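Local coordinates for putative uncharacterized protein (Chaetomium thermophilum, PDB 5T8V) that probably loads cohesin onto chromatin as a Scc2/Nipped-B family protein, represented here by its C-terminal HEAT-repeat fragment, at residues Leu162-Arg174 / Gln230-Val244. Numbering follows the deposited sequence.
Sequences LIDGIIMPLAELR and QLLFIETANAERDSV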
loop_
_atom_site.group_PDB
_atom_site.type_symbol
_atom_site.label_atom_id
_atom_site.label_comp_id
_atom_site.label_asym_id
_atom_site.label_seq_id
_atom_site.Cartn_x
_atom_site.Cartn_y
_atom_site.Cartn_z
ATOM N N LEU A 162 -25.166 51.582 -4.336
ATOM C CA LEU A 162 -26.171 50.607 -3.925
ATOM C C LEU A 162 -25.520 49.357 -3.356
ATOM O O LEU A 162 -25.977 48.818 -2.340
ATOM C CB LEU A 162 -27.067 50.243 -5.109
ATOM C CG LEU A 162 -28.176 51.234 -5.473
ATOM C CD1 LEU A 162 -28.793 50.853 -6.808
ATOM C CD2 LEU A 162 -29.243 51.286 -4.387
ATOM N N ILE A 163 -24.452 48.880 -3.995
ATOM C CA ILE A 163 -23.768 47.687 -3.506
ATOM C C ILE A 163 -23.076 47.977 -2.178
ATOM O O ILE A 163 -23.202 47.212 -1.215
ATOM C CB ILE A 163 -22.779 47.173 -4.566
ATOM C CG1 ILE A 163 -23.550 46.700 -5.802
ATOM C CG2 ILE A 163 -21.922 46.037 -4.011
ATOM C CD1 ILE A 163 -22.691 46.474 -7.012
ATOM N N ASP A 164 -22.343 49.090 -2.102
ATOM C CA ASP A 164 -21.596 49.398 -0.884
ATOM C C ASP A 164 -22.522 49.761 0.271
ATOM O O ASP A 164 -22.260 49.391 1.421
ATOM C CB ASP A 164 -20.614 50.541 -1.144
ATOM C CG ASP A 164 -19.406 50.109 -1.950
ATOM O OD1 ASP A 164 -19.033 48.918 -1.882
ATOM O OD2 ASP A 164 -18.826 50.967 -2.646
ATOM N N GLY A 165 -23.608 50.476 -0.011
ATOM C CA GLY A 165 -24.370 51.129 1.036
ATOM C C GLY A 165 -25.654 50.452 1.471
ATOM O O GLY A 165 -26.211 50.814 2.511
ATOM N N ILE A 166 -26.145 49.478 0.703
ATOM C CA ILE A 166 -27.436 48.868 1.011
ATOM C C ILE A 166 -27.371 47.352 0.872
ATOM O O ILE A 166 -27.610 46.622 1.840
ATOM C CB ILE A 166 -28.539 49.462 0.114
ATOM C CG1 ILE A 166 -28.663 50.967 0.383
ATOM C CG2 ILE A 166 -29.869 48.754 0.365
ATOM C CD1 ILE A 166 -29.775 51.673 -0.372
ATOM N N ILE A 167 -27.050 46.868 -0.328
ATOM C CA ILE A 167 -27.157 45.437 -0.613
ATOM C C ILE A 167 -26.252 44.640 0.320
ATOM O O ILE A 167 -26.702 43.736 1.037
ATOM C CB ILE A 167 -26.829 45.162 -2.091
ATOM C CG1 ILE A 167 -27.773 45.955 -3.001
ATOM C CG2 ILE A 167 -26.949 43.677 -2.399
ATOM C CD1 ILE A 167 -27.318 46.032 -4.442
ATOM N N MET A 168 -24.960 44.967 0.327
ATOM C CA MET A 168 -24.014 44.227 1.157
ATOM C C MET A 168 -24.311 44.375 2.643
ATOM O O MET A 168 -24.451 43.346 3.328
ATOM C CB MET A 168 -22.586 44.672 0.824
ATOM C CG MET A 168 -22.193 44.473 -0.639
ATOM S SD MET A 168 -22.085 42.744 -1.145
ATOM C CE MET A 168 -20.668 42.190 -0.203
ATOM N N PRO A 169 -24.426 45.581 3.207
ATOM C CA PRO A 169 -24.710 45.673 4.649
ATOM C C PRO A 169 -26.026 45.032 5.051
ATOM O O PRO A 169 -26.142 44.539 6.181
ATOM C CB PRO A 169 -24.708 47.186 4.916
ATOM C CG PRO A 169 -24.896 47.825 3.582
ATOM C CD PRO A 169 -24.259 46.909 2.592
ATOM N N LEU A 170 -27.027 45.020 4.167
ATOM C CA LEU A 170 -28.279 44.345 4.492
ATOM C C LEU A 170 -28.102 42.834 4.495
ATOM O O LEU A 170 -28.618 42.145 5.383
ATOM C CB LEU A 170 -29.375 44.750 3.508
ATOM C CG LEU A 170 -30.113 46.055 3.820
ATOM C CD1 LEU A 170 -30.997 46.454 2.653
ATOM C CD2 LEU A 170 -30.948 45.916 5.079
ATOM N N ALA A 171 -27.379 42.300 3.510
ATOM C CA ALA A 171 -27.121 40.865 3.490
ATOM C C ALA A 171 -26.323 40.432 4.712
ATOM O O ALA A 171 -26.588 39.372 5.291
ATOM C CB ALA A 171 -26.383 40.486 2.208
ATOM N N GLU A 172 -25.349 41.244 5.129
ATOM C CA GLU A 172 -24.463 40.864 6.222
ATOM C C GLU A 172 -25.065 41.113 7.598
ATOM O O GLU A 172 -24.581 40.539 8.580
ATOM C CB GLU A 172 -23.139 41.623 6.112
ATOM C CG GLU A 172 -22.372 41.349 4.829
ATOM C CD GLU A 172 -20.994 41.978 4.824
ATOM O OE1 GLU A 172 -20.601 42.558 5.857
ATOM O OE2 GLU A 172 -20.303 41.892 3.786
ATOM N N LEU A 173 -26.101 41.942 7.698
ATOM C CA LEU A 173 -26.640 42.317 8.999
ATOM C C LEU A 173 -27.263 41.112 9.691
ATOM O O LEU A 173 -28.075 40.393 9.100
ATOM C CB LEU A 173 -27.679 43.424 8.845
ATOM C CG LEU A 173 -28.134 44.057 10.160
ATOM C CD1 LEU A 173 -27.044 44.960 10.716
ATOM C CD2 LEU A 173 -29.432 44.824 9.969
ATOM N N ARG A 174 -26.893 40.906 10.952
ATOM C CA ARG A 174 -27.396 39.804 11.756
ATOM C C ARG A 174 -28.098 40.343 12.995
ATOM O O ARG A 174 -28.100 41.547 13.270
ATOM C CB ARG A 174 -26.260 38.858 12.160
ATOM C CG ARG A 174 -25.561 38.199 10.983
ATOM C CD ARG A 174 -26.484 37.236 10.245
ATOM N NE ARG A 174 -25.832 36.639 9.082
ATOM C CZ ARG A 174 -25.817 37.177 7.865
ATOM N NH1 ARG A 174 -26.421 38.334 7.630
ATOM N NH2 ARG A 174 -25.191 36.553 6.875
ATOM N N GLN A 230 -17.514 42.234 -6.327
ATOM C CA GLN A 230 -17.869 42.407 -4.921
ATOM C C GLN A 230 -19.185 41.706 -4.599
ATOM O O GLN A 230 -19.293 41.007 -3.585
ATOM C CB GLN A 230 -17.944 43.897 -4.578
ATOM C CG GLN A 230 -18.258 44.189 -3.116
ATOM C CD GLN A 230 -17.306 43.495 -2.156
ATOM O OE1 GLN A 230 -16.318 44.082 -1.714
ATOM N NE2 GLN A 230 -17.603 42.240 -1.827
ATOM N N LEU A 231 -20.199 41.883 -5.451
ATOM C CA LEU A 231 -21.482 41.221 -5.231
ATOM C C LEU A 231 -21.363 39.706 -5.261
ATOM O O LEU A 231 -22.224 39.016 -4.701
ATOM C CB LEU A 231 -22.500 41.659 -6.287
ATOM C CG LEU A 231 -23.401 42.854 -5.977
ATOM C CD1 LEU A 231 -24.311 43.120 -7.166
ATOM C CD2 LEU A 231 -24.230 42.620 -4.722
ATOM N N LEU A 232 -20.329 39.173 -5.912
ATOM C CA LEU A 232 -20.189 37.726 -6.031
ATOM C C LEU A 232 -20.031 37.073 -4.664
ATOM O O LEU A 232 -20.574 35.991 -4.419
ATOM C CB LEU A 232 -18.997 37.402 -6.931
ATOM C CG LEU A 232 -18.730 35.934 -7.258
ATOM C CD1 LEU A 232 -19.836 35.361 -8.128
ATOM C CD2 LEU A 232 -17.382 35.808 -7.942
ATOM N N PHE A 233 -19.296 37.721 -3.757
ATOM C CA PHE A 233 -19.033 37.194 -2.425
ATOM C C PHE A 233 -19.973 37.781 -1.378
ATOM O O PHE A 233 -19.598 37.921 -0.208
ATOM C CB PHE A 233 -17.577 37.454 -2.039
ATOM C CG PHE A 233 -16.590 36.954 -3.053
ATOM C CD1 PHE A 233 -16.149 35.640 -3.023
ATOM C CD2 PHE A 233 -16.112 37.794 -4.045
ATOM C CE1 PHE A 233 -15.246 35.174 -3.960
ATOM C CE2 PHE A 233 -15.209 37.336 -4.986
ATOM C CZ PHE A 233 -14.774 36.025 -4.945
ATOM N N ILE A 234 -21.193 38.137 -1.783
ATOM C CA ILE A 234 -22.189 38.616 -0.835
ATOM C C ILE A 234 -22.440 37.543 0.216
ATOM O O ILE A 234 -22.462 36.343 -0.085
ATOM C CB ILE A 234 -23.481 38.994 -1.582
ATOM C CG1 ILE A 234 -24.536 39.520 -0.612
ATOM C CG2 ILE A 234 -24.018 37.794 -2.361
ATOM C CD1 ILE A 234 -25.739 40.124 -1.303
ATOM N N GLU A 235 -22.627 37.973 1.466
ATOM C CA GLU A 235 -22.788 37.044 2.585
ATOM C C GLU A 235 -24.271 36.877 2.897
ATOM O O GLU A 235 -24.817 37.465 3.830
ATOM C CB GLU A 235 -22.010 37.521 3.804
ATOM C CG GLU A 235 -20.651 36.868 3.948
ATOM C CD GLU A 235 -20.147 36.891 5.377
ATOM O OE1 GLU A 235 -20.167 37.973 6.002
ATOM O OE2 GLU A 235 -19.745 35.820 5.879
ATOM N N THR A 236 -24.924 36.048 2.092
ATOM C CA THR A 236 -26.261 35.583 2.423
ATOM C C THR A 236 -26.238 34.876 3.773
ATOM O O THR A 236 -25.242 34.261 4.162
ATOM C CB THR A 236 -26.770 34.638 1.332
ATOM O OG1 THR A 236 -26.882 35.352 0.095
ATOM C CG2 THR A 236 -28.125 34.056 1.697
ATOM N N ALA A 237 -27.349 34.975 4.497
ATOM C CA ALA A 237 -27.447 34.341 5.800
ATOM C C ALA A 237 -27.644 32.835 5.653
ATOM O O ALA A 237 -28.072 32.330 4.611
ATOM C CB ALA A 237 -28.599 34.943 6.602
ATOM N N ASN A 238 -27.324 32.114 6.727
ATOM C CA ASN A 238 -27.446 30.661 6.738
ATOM C C ASN A 238 -28.889 30.245 6.478
ATOM O O ASN A 238 -29.215 29.763 5.389
ATOM C CB ASN A 238 -26.954 30.093 8.071
ATOM C CG ASN A 238 -25.576 30.600 8.449
ATOM O OD1 ASN A 238 -24.866 31.179 7.626
ATOM N ND2 ASN A 238 -25.188 30.381 9.701
ATOM N N ALA A 239 -29.755 30.428 7.469
ATOM C CA ALA A 239 -31.171 30.121 7.354
ATOM C C ALA A 239 -31.976 31.413 7.328
ATOM O O ALA A 239 -31.481 32.487 7.680
ATOM C CB ALA A 239 -31.640 29.236 8.513
ATOM N N GLU A 240 -33.234 31.299 6.905
ATOM C CA GLU A 240 -34.109 32.463 6.785
ATOM C C GLU A 240 -34.693 32.839 8.154
ATOM O O GLU A 240 -35.905 32.845 8.374
ATOM C CB GLU A 240 -35.198 32.182 5.752
ATOM C CG GLU A 240 -34.704 32.291 4.305
ATOM C CD GLU A 240 -35.813 32.124 3.282
ATOM O OE1 GLU A 240 -36.875 31.571 3.634
ATOM O OE2 GLU A 240 -35.620 32.550 2.123
ATOM N N ARG A 241 -33.798 33.152 9.098
ATOM C CA ARG A 241 -34.235 33.587 10.418
ATOM C C ARG A 241 -33.425 34.803 10.854
ATOM O O ARG A 241 -33.935 35.694 11.547
ATOM C CB ARG A 241 -34.088 32.466 11.446
ATOM C CG ARG A 241 -34.703 31.135 11.032
ATOM C CD ARG A 241 -34.666 30.147 12.184
ATOM N NE ARG A 241 -33.309 29.672 12.468
ATOM C CZ ARG A 241 -32.873 28.426 12.285
ATOM N NH1 ARG A 241 -33.678 27.475 11.824
ATOM N NH2 ARG A 241 -31.614 28.119 12.580
ATOM N N ASP A 242 -32.155 34.851 10.447
ATOM C CA ASP A 242 -31.261 35.948 10.805
ATOM C C ASP A 242 -30.929 36.823 9.598
ATOM O O ASP A 242 -29.857 37.430 9.535
ATOM C CB ASP A 242 -29.984 35.420 11.459
ATOM C CG ASP A 242 -29.466 34.161 10.806
ATOM O OD1 ASP A 242 -29.732 33.958 9.606
ATOM O OD2 ASP A 242 -28.789 33.375 11.504
ATOM N N SER A 243 -31.859 36.922 8.651
ATOM C CA SER A 243 -31.726 37.791 7.491
ATOM C C SER A 243 -32.892 38.765 7.461
ATOM O O SER A 243 -34.037 38.381 7.715
ATOM C CB SER A 243 -31.693 36.981 6.196
ATOM O OG SER A 243 -32.883 36.224 6.049
ATOM N N VAL A 244 -32.597 40.027 7.144
ATOM C CA VAL A 244 -33.638 41.052 7.111
ATOM C C VAL A 244 -34.725 40.669 6.116
ATOM O O VAL A 244 -35.924 40.773 6.406
ATOM C CB VAL A 244 -33.027 42.425 6.778
ATOM C CG1 VAL A 244 -34.111 43.493 6.699
ATOM C CG2 VAL A 244 -31.984 42.809 7.818
#
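I234 and A171 meet where the end of helix 149-172 lies against the chain that leaves helix 218-232, inside the stacked helices of this HEAT-repeat protein. The apolar half is the tight one. I234 reaches in with its CG1 anti to the backbone N (chi1 -179°), and that branch lies over the methyl of A171, I234 CG1 to A171 CB 3.5 Å; its CD1 goes on to I167 CG2. L231 does the matching job further back: L231 CD1 packs on I163 CD1 at 3.7 Å, while CD2 of the same residue turns to I167 CG2. M168, bent at both chi2 and chi3, lays SD beside I234 CB (4.0 Å) and brings CE up to the Q230 amide. F250 and F253 of helix 247-267 cover this core, F250 on A171 and I234, F253 on I167.

Toward the solvent side things are looser. E172 CG lies 4.0 Å from E235 CB, the carboxylate planes are 85° apart, and the like charges probably repel mildly; K290 makes a long, weak ion pair with E235.

Past the helix end, V244 CG2 closes the contact against L173 CD2 at 3.9 Å, and R174 supplies the one hydrogen bond between the segments. Its guanidinium bonds in its own plane: R174 NH1 to A171 O at 2.6 Å and to L173 O within its own segment, and NH2 across to E235 O. A lysine in its place would probably be unable to serve all three carbonyls at once, leaving at least one without its mate. One face of the guanidinium is covered by the A237 methyl. The bond from R174 NH2 to E235 O is 3.2 Å long and nearly straight at 167°, yet the donor sits above the carbonyl plane.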